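Local coordinates for uncharacterized protein (Acinetobacter baumannii, PDB 4PUX) that is of unknown function but adopts a curled antiparallel beta-barrel fold of the DUF3237 family, within the allene oxide cyclase-like barrel clan, at residues 83-88 / 130-135. Sequence-based numbering, arbitrary orientation.
Sequences TDDGAL and SPKYSW. With EDO (1,2-ethanediol), chain E.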
loop_
_atom_site.group_PDB
_atom_site.type_symbol
_atom_site.label_atom_id
_atom_site.label_comp_id
_atom_site.label_asym_id
_atom_site.label_seq_id
_atom_site.Cartn_x
_atom_site.Cartn_y
_atom_site.Cartn_z
ATOM N N THR A 83 -3.932 14.708 9.206
ATOM C CA THR A 83 -3.339 14.418 10.496
ATOM C C THR A 83 -4.234 14.901 11.645
ATOM O O THR A 83 -5.132 15.740 11.466
ATOM C CB THR A 83 -1.915 15.081 10.666
ATOM O OG1 THR A 83 -2.063 16.512 10.710
ATOM C CG2 THR A 83 -1.020 14.619 9.539
ATOM N N ASP A 84 -3.968 14.361 12.830
ATOM C CA ASP A 84 -4.689 14.767 14.036
ATOM C C ASP A 84 -4.666 16.282 14.292
ATOM O O ASP A 84 -5.644 16.835 14.767
ATOM C CB ASP A 84 -4.243 13.941 15.265
ATOM C CG ASP A 84 -2.745 14.087 15.623
ATOM O OD1 ASP A 84 -1.955 14.705 14.876
ATOM O OD2 ASP A 84 -2.392 13.559 16.724
ATOM N N ASP A 85 -3.553 16.948 13.923
ATOM C CA ASP A 85 -3.415 18.393 14.051
ATOM C C ASP A 85 -3.801 19.222 12.805
ATOM O O ASP A 85 -3.478 20.423 12.740
ATOM C CB ASP A 85 -2.055 18.811 14.660
ATOM C CG ASP A 85 -0.837 18.258 13.933
ATOM O OD1 ASP A 85 -0.925 17.402 13.043
ATOM O OD2 ASP A 85 0.284 18.730 14.277
ATOM N N GLY A 86 -4.404 18.563 11.794
ATOM C CA GLY A 86 -5.063 19.258 10.692
ATOM C C GLY A 86 -4.305 19.444 9.392
ATOM O O GLY A 86 -4.814 20.105 8.476
ATOM N N ALA A 87 -3.127 18.857 9.267
ATOM C CA ALA A 87 -2.365 18.930 8.015
ATOM C C ALA A 87 -2.903 17.924 6.971
ATOM O O ALA A 87 -3.378 16.836 7.339
ATOM C CB ALA A 87 -0.881 18.642 8.278
ATOM N N LEU A 88 -2.941 18.356 5.718
ATOM C CA LEU A 88 -3.287 17.482 4.582
ATOM C C LEU A 88 -2.033 16.959 3.904
ATOM O O LEU A 88 -1.087 17.749 3.613
ATOM C CB LEU A 88 -4.179 18.196 3.571
ATOM C CG LEU A 88 -5.519 18.654 4.101
ATOM C CD1 LEU A 88 -6.238 19.568 3.087
ATOM C CD2 LEU A 88 -6.438 17.447 4.468
ATOM N N SER A 130 2.747 21.419 5.091
ATOM C CA SER A 130 2.900 21.634 6.546
ATOM C C SER A 130 4.388 21.538 6.939
ATOM O O SER A 130 5.012 20.522 6.639
ATOM C CB SER A 130 2.150 20.576 7.333
ATOM O OG SER A 130 2.563 20.590 8.699
ATOM N N PRO A 131 4.941 22.544 7.632
ATOM C CA PRO A 131 6.357 22.442 8.030
ATOM C C PRO A 131 6.659 21.255 8.951
ATOM O O PRO A 131 7.753 20.723 8.927
ATOM C CB PRO A 131 6.610 23.766 8.731
ATOM C CG PRO A 131 5.655 24.718 8.102
ATOM C CD PRO A 131 4.408 23.899 7.871
ATOM N N LYS A 132 5.665 20.816 9.720
ATOM C CA LYS A 132 5.851 19.698 10.623
ATOM C C LYS A 132 6.070 18.367 9.866
ATOM O O LYS A 132 6.799 17.492 10.339
ATOM C CB LYS A 132 4.625 19.589 11.557
ATOM C CG LYS A 132 4.754 18.526 12.566
ATOM C CD LYS A 132 3.703 18.620 13.624
ATOM C CE LYS A 132 3.769 17.390 14.506
ATOM N NZ LYS A 132 2.620 17.330 15.438
ATOM N N TYR A 133 5.401 18.216 8.717
ATOM C CA TYR A 133 5.429 16.966 7.974
ATOM C C TYR A 133 6.146 17.032 6.644
ATOM O O TYR A 133 6.277 15.991 5.961
ATOM C CB TYR A 133 3.977 16.452 7.771
ATOM C CG TYR A 133 3.210 16.328 9.090
ATOM C CD1 TYR A 133 3.473 15.275 9.974
ATOM C CD2 TYR A 133 2.297 17.301 9.484
ATOM C CE1 TYR A 133 2.809 15.163 11.198
ATOM C CE2 TYR A 133 1.608 17.187 10.722
ATOM C CZ TYR A 133 1.871 16.113 11.556
ATOM O OH TYR A 133 1.228 15.988 12.791
ATOM N N SER A 134 6.749 18.188 6.332
ATOM C CA SER A 134 7.357 18.367 5.005
ATOM C C SER A 134 8.629 17.516 4.774
ATOM O O SER A 134 9.032 17.305 3.620
ATOM C CB SER A 134 7.623 19.844 4.709
ATOM O OG SER A 134 8.533 20.378 5.617
ATOM N N TRP A 135 9.230 16.997 5.839
ATOM C CA TRP A 135 10.323 16.027 5.679
ATOM C C TRP A 135 9.915 14.850 4.812
ATOM O O TRP A 135 10.740 14.261 4.086
ATOM C CB TRP A 135 10.856 15.543 7.050
ATOM C CG TRP A 135 9.924 14.658 7.828
ATOM C CD1 TRP A 135 8.791 15.043 8.511
ATOM C CD2 TRP A 135 10.104 13.277 8.104
ATOM N NE1 TRP A 135 8.222 13.956 9.146
ATOM C CE2 TRP A 135 9.000 12.856 8.893
ATOM C CE3 TRP A 135 11.057 12.329 7.714
ATOM C CZ2 TRP A 135 8.864 11.543 9.358
ATOM C CZ3 TRP A 135 10.933 11.028 8.180
ATOM C CH2 TRP A 135 9.841 10.644 8.990
HETATM C C1 EDO E . -0.314 21.698 10.614
HETATM O O1 EDO E . 0.628 22.161 9.649
HETATM C C2 EDO E . 0.392 20.674 11.472
HETATM O O2 EDO E . 1.178 21.333 12.483
HETATM O O HOH W 1 0.447 13.518 13.787
HETATM O O HOH W 2 -0.064 16.196 16.242
#
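Y133 reaches from the loop 130-135 to the type I turn between strands 73-83 and 88-99, ring first. Its CB, with CG anti to the carbonyl carbon (chi1 -54°), sends the ring toward that hairpin. On the ring, CD2 lies 3.7 Å from A87 CB, and the next atom, CE2, 3.7 Å from T83 OG1. T83 CG2 covers one face in a CH-pi contact, 4.0 Å from the ring centroid and off-centre toward the rim, while K132 CG lies over the centre of the opposite face. At the tip, Y133 OH donates to D85 OD1 at 2.6 Å, on the syn side of a carboxylate nearly perpendicular to the ring (89°), and accepts a hydrogen bond from a water that also donates to D84 OD1. T83 OG1 donates to the same D85 OD1 at 2.7 Å, from the anti side and the opposite face of its plane. K132, extended beyond CG, brings NZ to 3.0 Å from D85 OD2 in a salt bridge from above the carboxylate plane. With two hydroxyls gripping OD1 and an ammonium at OD2, D85 is probably stabilised as the anion, and its carboxylate links the hairpin turn to the neighbouring loop.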